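Side-chain contacts in lipolytic enzyme, G-D-S-L family (Bacteroides thetaiotaomicron, PDB 7BR2), which metabolises the drug diltiazem as a gut microbial serine esterase of the SGNH (GDSL) hydrolase family: residues Ser138-Thr143 with Asn149-Lys154; Ala186-Leu191 with Thr199-Asp204; Asn90-Tyr95 with Glu157-Ile162. All coordinates share one frame; numbering follows the deposited sequence.

In the fold
Contact 1 sits between the other two: its centre is about 10 Å from the centre of contact 2 and about 10 Å from that of contact 3, while the centres of contacts 2 and 3 are about 18 Å apart and their nearest atoms about 7 Å. D141 OD2 of contact 1 lies 2.8 Å from T199 OG1 of contact 2, a probable hydrogen bond. Y140 CB packs 3.9 Å from I159 CD1 of contact 3. Along the chain, contact 1 is nested in the loop that contact 3 closes, and contact 2 follows both. D204 in contact 2, with S28 and H207, has Ser-His-Asp triad geometry, consistent with an SGNH active site; Y140 lies near it without touching.

Contact 1: residues Ser138-Thr143 with Asn149-Lys154; sequences SPYDET and NTVFKK
Y140 reaches across to F152, whose backbone N donates to Y140 OH at 3.0 Å in a nearly straight bond (171°). The tyrosine ring gets there because CG stands anti to the backbone N (chi1 179°), which directs the ring at the 149-154 segment. F152 CD2 lies obliquely against this ring, 3.6 Å from Y140 CZ, the two ring planes turned 32° apart. V151 CG1 comes in at the edge of the tyrosine ring, 4.3 Å from CE2, and its other methyl, CG2, rests 3.5 Å from the carbonyl O of E142. Beyond CG the E142 chain runs extended to K154, placing OE1 4.8 Å from K154 NZ, too far for a salt bridge. OE2 instead accepts from N156 N, at the start of helix 155-173, where the helix end would probably favour its negative charge, while the nearby carboxylate of E157 would oppose it. Behind this shell, D141 OD1 takes up T143 N at 3.2 Å, forming an Asx turn. Both segments belong to the loop joining strand 131-136 to helix 155-173; Y140 packs on I159 of that helix, and P139 on V185 of helix 181-194.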
ATOM      1  N   SER A 138      -1.089  10.790   5.493  1.00 36.52           N
ATOM      2  CA  SER A 138      -2.045  11.314   4.539  1.00 37.23           C
ATOM      3  C   SER A 138      -2.876  12.426   5.193  1.00 39.65           C
ATOM      4  O   SER A 138      -3.018  12.470   6.415  1.00 41.98           O
ATOM      5  CB  SER A 138      -2.939  10.177   4.026  1.00 35.71           C
ATOM      6  OG  SER A 138      -3.509   9.441   5.093  1.00 36.57           O
ATOM      7  N   PRO A 139      -3.451  13.329   4.402  1.00 46.01           N
ATOM      8  CA  PRO A 139      -4.009  14.558   4.971  1.00 43.91           C
ATOM      9  C   PRO A 139      -5.484  14.457   5.339  1.00 41.75           C
ATOM     10  O   PRO A 139      -6.212  13.567   4.897  1.00 39.84           O
ATOM     11  CB  PRO A 139      -3.815  15.564   3.829  1.00 48.79           C
ATOM     12  CG  PRO A 139      -4.053  14.720   2.590  1.00 43.59           C
ATOM     13  CD  PRO A 139      -3.527  13.331   2.923  1.00 37.93           C
ATOM     14  N   TYR A 140      -5.912  15.403   6.175  1.00 38.43           N
ATOM     15  CA  TYR A 140      -7.333  15.688   6.343  1.00 42.62           C
ATOM     16  C   TYR A 140      -7.772  16.621   5.218  1.00 47.13           C
ATOM     17  O   TYR A 140      -7.247  17.735   5.088  1.00 52.57           O
ATOM     18  CB  TYR A 140      -7.606  16.317   7.706  1.00 40.33           C
ATOM     19  CG  TYR A 140      -9.061  16.667   7.929  1.00 44.61           C
ATOM     20  CD1 TYR A 140      -9.985  15.696   8.292  1.00 43.19           C
ATOM     21  CD2 TYR A 140      -9.515  17.967   7.753  1.00 44.97           C
ATOM     22  CE1 TYR A 140     -11.321  16.013   8.486  1.00 40.35           C
ATOM     23  CE2 TYR A 140     -10.859  18.295   7.948  1.00 46.85           C
ATOM     24  CZ  TYR A 140     -11.753  17.315   8.311  1.00 42.03           C
ATOM     25  OH  TYR A 140     -13.083  17.640   8.506  1.00 45.95           O
ATOM     26  N   ASP A 141      -8.710  16.169   4.387  1.00 48.26           N
ATOM     27  CA  ASP A 141      -9.086  16.923   3.190  1.00 48.79           C
ATOM     28  C   ASP A 141     -10.075  18.024   3.563  1.00 45.61           C
ATOM     29  O   ASP A 141     -11.274  17.778   3.696  1.00 43.97           O
ATOM     30  CB  ASP A 141      -9.692  16.003   2.146  1.00 45.45           C
ATOM     31  CG  ASP A 141      -9.880  16.694   0.816  1.00 52.32           C
ATOM     32  OD1 ASP A 141      -9.661  17.927   0.737  1.00 44.22           O
ATOM     33  OD2 ASP A 141     -10.284  16.006  -0.140  1.00 52.86           O
ATOM     34  N   GLU A 142      -9.581  19.257   3.655  1.00 51.88           N
ATOM     35  CA  GLU A 142     -10.389  20.407   4.042  1.00 52.57           C
ATOM     36  C   GLU A 142     -11.146  21.048   2.884  1.00 54.98           C
ATOM     37  O   GLU A 142     -12.116  21.772   3.125  1.00 55.32           O
ATOM     38  CB  GLU A 142      -9.473  21.468   4.661  1.00 45.07           C
ATOM     39  CG  GLU A 142      -8.789  21.061   5.946  1.00 50.79           C
ATOM     40  CD  GLU A 142      -7.770  22.097   6.417  1.00 56.59           C
ATOM     41  OE1 GLU A 142      -7.565  23.108   5.707  1.00 65.01           O
ATOM     42  OE2 GLU A 142      -7.261  21.960   7.546  1.00 50.66           O
ATOM     43  N   THR A 143     -10.764  20.757   1.638  1.00 54.05           N
ATOM     44  CA  THR A 143     -11.273  21.482   0.482  1.00 54.50           C
ATOM     45  C   THR A 143     -12.347  20.728  -0.299  1.00 53.10           C
ATOM     46  O   THR A 143     -13.101  21.356  -1.049  1.00 56.25           O
ATOM     47  CB  THR A 143     -10.103  21.862  -0.441  1.00 51.90           C
ATOM     48  OG1 THR A 143      -9.472  20.684  -0.964  1.00 49.66           O
ATOM     49  CG2 THR A 143      -9.065  22.649   0.338  1.00 47.31           C
ATOM     50  N   ASN A 149     -21.038  16.553   5.423  1.00 56.50           N
ATOM     51  CA  ASN A 149     -19.817  16.331   6.199  1.00 58.88           C
ATOM     52  C   ASN A 149     -19.132  17.677   6.398  1.00 55.07           C
ATOM     53  O   ASN A 149     -18.665  18.287   5.431  1.00 53.82           O
ATOM     54  CB  ASN A 149     -18.881  15.328   5.515  1.00 54.42           C
ATOM     55  CG  ASN A 149     -17.715  14.923   6.420  1.00 55.73           C
ATOM     56  OD1 ASN A 149     -16.747  15.671   6.556  1.00 51.57           O
ATOM     57  ND2 ASN A 149     -17.803  13.737   7.041  1.00 52.90           N
ATOM     58  N   THR A 150     -19.062  18.122   7.650  1.00 53.48           N
ATOM     59  CA  THR A 150     -18.607  19.463   7.985  1.00 54.00           C
ATOM     60  C   THR A 150     -17.090  19.481   8.190  1.00 52.82           C
ATOM     61  O   THR A 150     -16.528  18.575   8.813  1.00 53.20           O
ATOM     62  CB  THR A 150     -19.308  19.945   9.255  1.00 57.37           C
ATOM     63  OG1 THR A 150     -20.718  19.711   9.129  1.00 62.12           O
ATOM     64  CG2 THR A 150     -19.129  21.439   9.391  1.00 58.15           C
ATOM     65  N   VAL A 151     -16.435  20.528   7.688  1.00 44.98           N
ATOM     66  CA  VAL A 151     -14.974  20.604   7.685  1.00 46.35           C
ATOM     67  C   VAL A 151     -14.468  21.069   9.044  1.00 52.49           C
ATOM     68  O   VAL A 151     -14.929  22.088   9.570  1.00 47.45           O
ATOM     69  CB  VAL A 151     -14.487  21.558   6.585  1.00 45.85           C
ATOM     70  CG1 VAL A 151     -12.983  21.767   6.674  1.00 47.59           C
ATOM     71  CG2 VAL A 151     -14.870  21.047   5.240  1.00 50.81           C
ATOM     72  N   PHE A 152     -13.489  20.349   9.601  1.00 41.65           N
ATOM     73  CA  PHE A 152     -12.756  20.830  10.772  1.00 45.91           C
ATOM     74  C   PHE A 152     -11.679  21.796  10.288  1.00 48.17           C
ATOM     75  O   PHE A 152     -10.632  21.381   9.791  1.00 52.16           O
ATOM     76  CB  PHE A 152     -12.188  19.663  11.576  1.00 47.78           C
ATOM     77  CG  PHE A 152     -13.234  18.664  12.013  1.00 46.70           C
ATOM     78  CD1 PHE A 152     -14.313  19.068  12.792  1.00 45.58           C
ATOM     79  CD2 PHE A 152     -13.169  17.341  11.617  1.00 42.66           C
ATOM     80  CE1 PHE A 152     -15.288  18.164  13.188  1.00 46.08           C
ATOM     81  CE2 PHE A 152     -14.151  16.433  12.012  1.00 43.08           C
ATOM     82  CZ  PHE A 152     -15.208  16.850  12.793  1.00 43.59           C
ATOM     83  N   LYS A 153     -11.935  23.098  10.447  1.00 52.06           N
ATOM     84  CA  LYS A 153     -11.154  24.113   9.751  1.00 49.46           C
ATOM     85  C   LYS A 153      -9.718  24.157  10.255  1.00 48.84           C
ATOM     86  O   LYS A 153      -9.467  24.251  11.461  1.00 52.69           O
ATOM     87  CB  LYS A 153     -11.818  25.489   9.907  1.00 51.61           C
ATOM     88  CG  LYS A 153     -13.088  25.654   9.088  1.00 47.90           C
ATOM     89  CD  LYS A 153     -13.690  27.053   9.175  1.00 51.52           C
ATOM     90  CE  LYS A 153     -14.779  27.193  10.226  1.00 51.88           C
ATOM     91  NZ  LYS A 153     -14.268  27.420  11.593  1.00 52.13           N
ATOM     92  N   LYS A 154      -8.781  24.103   9.310  1.00 51.80           N
ATOM     93  CA  LYS A 154      -7.346  24.226   9.544  1.00 55.29           C
ATOM     94  C   LYS A 154      -6.740  23.049  10.316  1.00 51.57           C
ATOM     95  O   LYS A 154      -5.606  23.140  10.804  1.00 53.46           O
ATOM     96  CB  LYS A 154      -7.011  25.562  10.211  1.00 54.52           C
ATOM     97  CG  LYS A 154      -7.340  26.745   9.300  1.00 53.41           C
ATOM     98  CD  LYS A 154      -6.418  26.635   8.089  1.00 56.55           C
ATOM     99  CE  LYS A 154      -6.565  27.749   7.075  1.00 62.45           C
ATOM    100  NZ  LYS A 154      -5.669  27.504   5.909  1.00 57.74           N
TER

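Contact 2: residues Ala186-Leu191 with Thr199-Asp204; sequences AINQEL and TLCGND
N188 on helix 181-194 takes hold of L200 in the loop that leads to the D-x-x-H block of the SGNH fold, and the loop makes an ST turn at T199. Hydrogen bonding comes first. The backbone N of L200 donates to N188 OD1 at 2.9 Å with an N-H...O angle of 165°. The N-H thus points nearly straight at OD1, and the donor lies slightly off the carbonyl plane, by 17°. L200 CB lies beside the bonded oxygen, 3.4 Å from N188 OD1. This amide oxygen is within reach because N188 CG lies beside its own backbone N (chi1 -83°), which lets the side chain lean off the helix to the loop. Within the loop, T199 OG1 accepts from C201 N at 2.8 Å, the bond that defines the ST turn, and its hydroxyl also pairs with D141. Consecutive amides, those of L200 and C201, are thus both held by side-chain oxygens.

Apolar packing forms the second group. I187 CG2 meets L200 CD1 at 3.7 Å, the side chains crossing at about a right angle, and V215 of helix 210-223 touches both.

Farther along, D204 OD2 is bonded to H207 ND1 and D204 OD1 to I206 N, consistent with the aspartate of a catalytic triad. The bond from L200 N to N188 ties the chain leading to D204 onto a helix. The nitrogen of the N188 amide, ND2, stands 3.8 Å from C201 SG, a packing distance.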
ATOM      1  N   ALA A 186      -2.125  17.994  -3.031  1.00 42.15           N
ATOM      2  CA  ALA A 186      -2.003  18.483  -4.401  1.00 44.05           C
ATOM      3  C   ALA A 186      -2.934  17.726  -5.339  1.00 50.38           C
ATOM      4  O   ALA A 186      -3.645  18.332  -6.159  1.00 52.56           O
ATOM      5  CB  ALA A 186      -0.551  18.370  -4.867  1.00 34.66           C
ATOM      6  N   ILE A 187      -2.950  16.394  -5.228  1.00 45.11           N
ATOM      7  CA  ILE A 187      -3.851  15.600  -6.061  1.00 46.14           C
ATOM      8  C   ILE A 187      -5.299  15.950  -5.750  1.00 44.21           C
ATOM      9  O   ILE A 187      -6.157  15.977  -6.645  1.00 50.71           O
ATOM     10  CB  ILE A 187      -3.588  14.097  -5.863  1.00 49.74           C
ATOM     11  CG1 ILE A 187      -2.200  13.723  -6.361  1.00 44.12           C
ATOM     12  CG2 ILE A 187      -4.661  13.268  -6.574  1.00 43.71           C
ATOM     13  CD1 ILE A 187      -1.617  12.511  -5.652  1.00 49.12           C
ATOM     14  N   ASN A 188      -5.604  16.171  -4.471  1.00 43.53           N
ATOM     15  CA  ASN A 188      -6.951  16.570  -4.088  1.00 48.79           C
ATOM     16  C   ASN A 188      -7.351  17.861  -4.793  1.00 51.45           C
ATOM     17  O   ASN A 188      -8.454  17.961  -5.335  1.00 49.76           O
ATOM     18  CB  ASN A 188      -7.054  16.707  -2.567  1.00 43.34           C
ATOM     19  CG  ASN A 188      -7.288  15.367  -1.872  1.00 44.77           C
ATOM     20  OD1 ASN A 188      -7.693  14.388  -2.497  1.00 49.61           O
ATOM     21  ND2 ASN A 188      -7.029  15.324  -0.572  1.00 37.18           N
ATOM     22  N   GLN A 189      -6.459  18.858  -4.800  1.00 49.43           N
ATOM     23  CA  GLN A 189      -6.752  20.119  -5.485  1.00 55.70           C
ATOM     24  C   GLN A 189      -7.029  19.859  -6.959  1.00 60.51           C
ATOM     25  O   GLN A 189      -8.045  20.309  -7.528  1.00 59.88           O
ATOM     26  CB  GLN A 189      -5.557  21.074  -5.380  1.00 53.11           C
ATOM     27  CG  GLN A 189      -4.965  21.372  -4.001  1.00 60.15           C
ATOM     28  CD  GLN A 189      -5.889  22.120  -3.045  1.00 72.85           C
ATOM     29  OE1 GLN A 189      -7.066  21.779  -2.875  1.00 70.38           O
ATOM     30  NE2 GLN A 189      -5.340  23.152  -2.398  1.00 74.24           N
ATOM     31  N   GLU A 190      -6.143  19.077  -7.572  1.00 51.29           N
ATOM     32  CA  GLU A 190      -6.164  18.882  -9.010  1.00 57.52           C
ATOM     33  C   GLU A 190      -7.431  18.157  -9.460  1.00 57.25           C
ATOM     34  O   GLU A 190      -8.038  18.530 -10.470  1.00 55.36           O
ATOM     35  CB  GLU A 190      -4.883  18.148  -9.404  1.00 55.48           C
ATOM     36  CG  GLU A 190      -4.622  17.993 -10.881  1.00 69.38           C
ATOM     37  CD  GLU A 190      -3.377  17.154 -11.130  1.00 74.83           C
ATOM     38  OE1 GLU A 190      -2.735  16.760 -10.125  1.00 69.07           O
ATOM     39  OE2 GLU A 190      -3.046  16.897 -12.313  1.00 70.17           O
ATOM     40  N   LEU A 191      -7.856  17.130  -8.727  1.00 55.81           N
ATOM     41  CA  LEU A 191      -9.075  16.437  -9.121  1.00 53.70           C
ATOM     42  C   LEU A 191     -10.334  17.103  -8.591  1.00 57.41           C
ATOM     43  O   LEU A 191     -11.429  16.834  -9.108  1.00 52.53           O
ATOM     44  CB  LEU A 191      -9.045  14.972  -8.680  1.00 59.56           C
ATOM     45  CG  LEU A 191      -7.986  14.137  -9.415  1.00 62.59           C
ATOM     46  CD1 LEU A 191      -7.988  12.695  -8.930  1.00 49.20           C
ATOM     47  CD2 LEU A 191      -8.120  14.221 -10.958  1.00 64.20           C
ATOM     48  N   THR A 199     -12.244  13.204  -3.718  1.00 48.04           N
ATOM     49  CA  THR A 199     -11.268  13.203  -2.637  1.00 48.48           C
ATOM     50  C   THR A 199     -10.516  11.883  -2.629  1.00 40.78           C
ATOM     51  O   THR A 199     -11.070  10.832  -2.957  1.00 45.57           O
ATOM     52  CB  THR A 199     -11.948  13.440  -1.279  1.00 45.84           C
ATOM     53  OG1 THR A 199     -10.985  13.347  -0.225  1.00 40.91           O
ATOM     54  CG2 THR A 199     -13.051  12.434  -1.054  1.00 44.68           C
ATOM     55  N   LEU A 200      -9.238  11.959  -2.274  1.00 36.90           N
ATOM     56  CA  LEU A 200      -8.461  10.767  -1.967  1.00 40.43           C
ATOM     57  C   LEU A 200      -8.737  10.243  -0.564  1.00 43.78           C
ATOM     58  O   LEU A 200      -8.278   9.144  -0.231  1.00 36.40           O
ATOM     59  CB  LEU A 200      -6.963  11.044  -2.092  1.00 38.43           C
ATOM     60  CG  LEU A 200      -6.361  11.213  -3.477  1.00 40.15           C
ATOM     61  CD1 LEU A 200      -4.858  11.419  -3.338  1.00 39.69           C
ATOM     62  CD2 LEU A 200      -6.694  10.044  -4.399  1.00 38.96           C
ATOM     63  N   CYS A 201      -9.408  11.031   0.278  1.00 43.68           N
ATOM     64  CA  CYS A 201      -9.534  10.744   1.697  1.00 38.14           C
ATOM     65  C   CYS A 201     -10.926  10.251   2.106  1.00 38.78           C
ATOM     66  O   CYS A 201     -11.398  10.538   3.205  1.00 45.57           O
ATOM     67  CB  CYS A 201      -9.123  11.968   2.509  1.00 39.37           C
ATOM     68  SG  CYS A 201      -7.487  12.628   1.994  1.00 44.94           S
ATOM     69  N   GLY A 202     -11.587   9.484   1.242  1.00 38.51           N
ATOM     70  CA  GLY A 202     -12.757   8.735   1.672  1.00 39.75           C
ATOM     71  C   GLY A 202     -13.980   9.602   1.930  1.00 47.79           C
ATOM     72  O   GLY A 202     -13.997  10.809   1.684  1.00 53.37           O
ATOM     73  N   ASN A 203     -15.012   8.953   2.481  1.00 51.01           N
ATOM     74  CA  ASN A 203     -16.296   9.612   2.716  1.00 50.65           C
ATOM     75  C   ASN A 203     -16.250  10.636   3.846  1.00 51.27           C
ATOM     76  O   ASN A 203     -17.147  11.479   3.927  1.00 50.77           O
ATOM     77  CB  ASN A 203     -17.381   8.569   3.024  1.00 50.22           C
ATOM     78  CG  ASN A 203     -17.173   7.250   2.272  1.00 59.93           C
ATOM     79  OD1 ASN A 203     -16.860   7.235   1.080  1.00 64.24           O
ATOM     80  ND2 ASN A 203     -17.371   6.135   2.971  1.00 64.17           N
ATOM     81  N   ASP A 204     -15.240  10.590   4.719  1.00 44.77           N
ATOM     82  CA  ASP A 204     -15.238  11.407   5.925  1.00 39.65           C
ATOM     83  C   ASP A 204     -14.056  12.363   5.988  1.00 41.38           C
ATOM     84  O   ASP A 204     -13.793  12.940   7.055  1.00 40.80           O
ATOM     85  CB  ASP A 204     -15.247  10.528   7.183  1.00 43.91           C
ATOM     86  CG  ASP A 204     -13.994   9.666   7.315  1.00 41.96           C
ATOM     87  OD1 ASP A 204     -13.095   9.735   6.442  1.00 43.84           O
ATOM     88  OD2 ASP A 204     -13.899   8.916   8.308  1.00 45.05           O
TER

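Contact 3: residues Asn90-Tyr95 with Glu157-Ile162; sequences NDSGYY and ETIKRI
T158 meets S92 through a methyl: its CG2 lies 4.0 Å from S92 CB, and the hydroxyl OG1 is bonded instead to Y97 OH. With CG2 anti to the backbone N, the methyl is the branch presented to the loop. Next along the helix, I159 brings CG1 alongside the same serine, 3.5 Å from S92 OG and 3.7 Å from S92 CB, while its CD1 reaches within 3.9 Å of S92 OG. The serine hydroxyl sits between the backbone N and the carbonyl carbon (chi1 45°), where it bonds to K155 NZ and to G88 O. One turn on from T158, I162 closes the contact with CD1 4.0 Å from D91 CB, and it also packs on Y110 and S113 of helix 102-125. T158, I159 and I162 therefore form one face of helix 155-173 against the loop.

On the loop side, residues N90 to G93 make a type I turn, with G93 N bonded to N90 O at 3.2 Å. Y94 OH donates to N90 OD1 at 2.7 Å from above the carbonyl plane, 42° out of it. N90 and D91 belong to a G-x-N-D sequence; in SGNH relatives the asparagine of this block contributes to the oxyanion hole.

The touching partners on the helix are thus all aliphatic carbons, whereas the polar ends of D91, S92 and T158 are satisfied elsewhere, D91 OD2 by A64 N and S113 OG; the turn is seated on the helix by van der Waals fit.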
ATOM      1  N   ASN A  90      -5.187  11.662  14.518  1.00 40.01           N
ATOM      2  CA  ASN A  90      -5.883  11.721  15.796  1.00 35.25           C
ATOM      3  C   ASN A  90      -5.257  12.741  16.731  1.00 35.00           C
ATOM      4  O   ASN A  90      -5.970  13.414  17.476  1.00 36.35           O
ATOM      5  CB  ASN A  90      -5.901  10.337  16.441  1.00 36.54           C
ATOM      6  CG  ASN A  90      -6.801   9.378  15.704  1.00 41.17           C
ATOM      7  OD1 ASN A  90      -7.965   9.696  15.427  1.00 43.63           O
ATOM      8  ND2 ASN A  90      -6.266   8.214  15.345  1.00 37.46           N
ATOM      9  N   ASP A  91      -3.927  12.839  16.727  1.00 35.58           N
ATOM     10  CA  ASP A  91      -3.254  13.808  17.581  1.00 34.79           C
ATOM     11  C   ASP A  91      -3.783  15.221  17.344  1.00 38.57           C
ATOM     12  O   ASP A  91      -3.949  16.002  18.287  1.00 36.90           O
ATOM     13  CB  ASP A  91      -1.740  13.753  17.339  1.00 35.70           C
ATOM     14  CG  ASP A  91      -1.166  12.332  17.423  1.00 39.47           C
ATOM     15  OD1 ASP A  91      -1.620  11.454  16.639  1.00 37.20           O
ATOM     16  OD2 ASP A  91      -0.254  12.098  18.260  1.00 35.42           O
ATOM     17  N   SER A  92      -4.057  15.566  16.087  1.00 43.46           N
ATOM     18  CA  SER A  92      -4.436  16.933  15.753  1.00 41.32           C
ATOM     19  C   SER A  92      -5.771  17.346  16.362  1.00 42.40           C
ATOM     20  O   SER A  92      -5.996  18.542  16.571  1.00 45.19           O
ATOM     21  CB  SER A  92      -4.500  17.103  14.240  1.00 38.96           C
ATOM     22  OG  SER A  92      -5.188  16.015  13.653  1.00 41.51           O
ATOM     23  N   GLY A  93      -6.653  16.402  16.667  1.00 36.93           N
ATOM     24  CA  GLY A  93      -7.963  16.734  17.188  1.00 39.62           C
ATOM     25  C   GLY A  93      -8.975  17.041  16.097  1.00 41.33           C
ATOM     26  O   GLY A  93      -8.669  17.085  14.902  1.00 41.03           O
ATOM     27  N   TYR A  94     -10.223  17.248  16.519  1.00 37.06           N
ATOM     28  CA  TYR A  94     -11.290  17.328  15.526  1.00 42.01           C
ATOM     29  C   TYR A  94     -12.261  18.497  15.725  1.00 48.01           C
ATOM     30  O   TYR A  94     -12.096  19.562  15.116  1.00 46.05           O
ATOM     31  CB  TYR A  94     -12.058  16.005  15.516  1.00 43.33           C
ATOM     32  CG  TYR A  94     -11.234  14.809  15.077  1.00 46.25           C
ATOM     33  CD1 TYR A  94     -11.147  14.468  13.731  1.00 42.47           C
ATOM     34  CD2 TYR A  94     -10.553  14.014  16.003  1.00 43.88           C
ATOM     35  CE1 TYR A  94     -10.412  13.377  13.313  1.00 44.63           C
ATOM     36  CE2 TYR A  94      -9.806  12.907  15.590  1.00 40.24           C
ATOM     37  CZ  TYR A  94      -9.745  12.602  14.238  1.00 39.98           C
ATOM     38  OH  TYR A  94      -9.017  11.529  13.795  1.00 40.16           O
ATOM     39  N   TYR A  95     -13.273  18.311  16.577  1.00 47.90           N
ATOM     40  CA  TYR A  95     -14.416  19.229  16.597  1.00 47.94           C
ATOM     41  C   TYR A  95     -14.029  20.621  17.097  1.00 50.49           C
ATOM     42  O   TYR A  95     -14.567  21.628  16.619  1.00 52.20           O
ATOM     43  CB  TYR A  95     -15.546  18.637  17.440  1.00 46.96           C
ATOM     44  CG  TYR A  95     -16.279  17.496  16.764  1.00 49.06           C
ATOM     45  CD1 TYR A  95     -15.848  16.180  16.910  1.00 50.47           C
ATOM     46  CD2 TYR A  95     -17.405  17.734  15.982  1.00 49.55           C
ATOM     47  CE1 TYR A  95     -16.519  15.127  16.296  1.00 49.49           C
ATOM     48  CE2 TYR A  95     -18.085  16.687  15.363  1.00 53.06           C
ATOM     49  CZ  TYR A  95     -17.638  15.385  15.523  1.00 56.28           C
ATOM     50  OH  TYR A  95     -18.305  14.341  14.908  1.00 47.62           O
ATOM     51  N   GLU A 157      -3.464  21.833   8.989  1.00 48.18           N
ATOM     52  CA  GLU A 157      -2.288  22.654   9.277  1.00 48.61           C
ATOM     53  C   GLU A 157      -1.573  22.174  10.537  1.00 46.24           C
ATOM     54  O   GLU A 157      -0.336  22.149  10.587  1.00 45.42           O
ATOM     55  CB  GLU A 157      -2.688  24.125   9.399  1.00 54.34           C
ATOM     56  CG  GLU A 157      -3.494  24.647   8.198  1.00 56.16           C
ATOM     57  CD  GLU A 157      -2.854  24.338   6.842  1.00 54.09           C
ATOM     58  OE1 GLU A 157      -1.628  24.518   6.697  1.00 56.37           O
ATOM     59  OE2 GLU A 157      -3.587  23.910   5.917  1.00 56.77           O
ATOM     60  N   THR A 158      -2.332  21.786  11.567  1.00 46.78           N
ATOM     61  CA  THR A 158      -1.717  21.143  12.725  1.00 45.31           C
ATOM     62  C   THR A 158      -1.062  19.821  12.321  1.00 43.79           C
ATOM     63  O   THR A 158       0.052  19.500  12.772  1.00 40.28           O
ATOM     64  CB  THR A 158      -2.768  20.928  13.813  1.00 51.04           C
ATOM     65  OG1 THR A 158      -3.307  22.193  14.215  1.00 55.40           O
ATOM     66  CG2 THR A 158      -2.182  20.222  15.040  1.00 43.75           C
ATOM     67  N   ILE A 159      -1.730  19.057  11.447  1.00 43.64           N
ATOM     68  CA  ILE A 159      -1.121  17.829  10.940  1.00 40.43           C
ATOM     69  C   ILE A 159       0.215  18.131  10.264  1.00 43.57           C
ATOM     70  O   ILE A 159       1.236  17.490  10.550  1.00 39.58           O
ATOM     71  CB  ILE A 159      -2.089  17.104   9.989  1.00 39.92           C
ATOM     72  CG1 ILE A 159      -3.283  16.547  10.765  1.00 38.76           C
ATOM     73  CG2 ILE A 159      -1.389  15.992   9.257  1.00 41.20           C
ATOM     74  CD1 ILE A 159      -4.342  15.942   9.880  1.00 37.74           C
ATOM     75  N   LYS A 160       0.236  19.134   9.385  1.00 46.09           N
ATOM     76  CA  LYS A 160       1.465  19.493   8.683  1.00 42.02           C
ATOM     77  C   LYS A 160       2.554  19.952   9.645  1.00 40.69           C
ATOM     78  O   LYS A 160       3.739  19.704   9.401  1.00 40.18           O
ATOM     79  CB  LYS A 160       1.183  20.573   7.631  1.00 48.26           C
ATOM     80  CG  LYS A 160       0.578  20.030   6.342  1.00 47.99           C
ATOM     81  CD  LYS A 160      -0.137  21.098   5.541  1.00 47.02           C
ATOM     82  CE  LYS A 160       0.834  22.130   4.987  1.00 55.65           C
ATOM     83  NZ  LYS A 160       0.163  23.042   4.003  1.00 56.29           N
ATOM     84  N   ARG A 161       2.183  20.637  10.729  1.00 44.25           N
ATOM     85  CA  ARG A 161       3.176  21.002  11.742  1.00 47.30           C
ATOM     86  C   ARG A 161       3.806  19.761  12.365  1.00 47.20           C
ATOM     87  O   ARG A 161       5.029  19.701  12.568  1.00 46.05           O
ATOM     88  CB  ARG A 161       2.537  21.862  12.829  1.00 47.95           C
ATOM     89  CG  ARG A 161       2.317  23.301  12.449  1.00 48.82           C
ATOM     90  CD  ARG A 161       1.793  24.080  13.644  1.00 51.77           C
ATOM     91  NE  ARG A 161       2.863  24.453  14.568  1.00 51.79           N
ATOM     92  CZ  ARG A 161       2.650  24.921  15.795  1.00 54.11           C
ATOM     93  NH1 ARG A 161       1.403  25.059  16.241  1.00 52.04           N
ATOM     94  NH2 ARG A 161       3.675  25.254  16.572  1.00 44.42           N
ATOM     95  N   ILE A 162       2.973  18.774  12.712  1.00 42.17           N
ATOM     96  CA  ILE A 162       3.513  17.523  13.247  1.00 45.14           C
ATOM     97  C   ILE A 162       4.449  16.869  12.225  1.00 40.03           C
ATOM     98  O   ILE A 162       5.538  16.383  12.564  1.00 41.67           O
ATOM     99  CB  ILE A 162       2.365  16.581  13.672  1.00 45.92           C
ATOM    100  CG1 ILE A 162       1.513  17.233  14.768  1.00 40.96           C
ATOM    101  CG2 ILE A 162       2.923  15.252  14.167  1.00 36.53           C
ATOM    102  CD1 ILE A 162       0.253  16.479  15.110  1.00 36.99           C
TER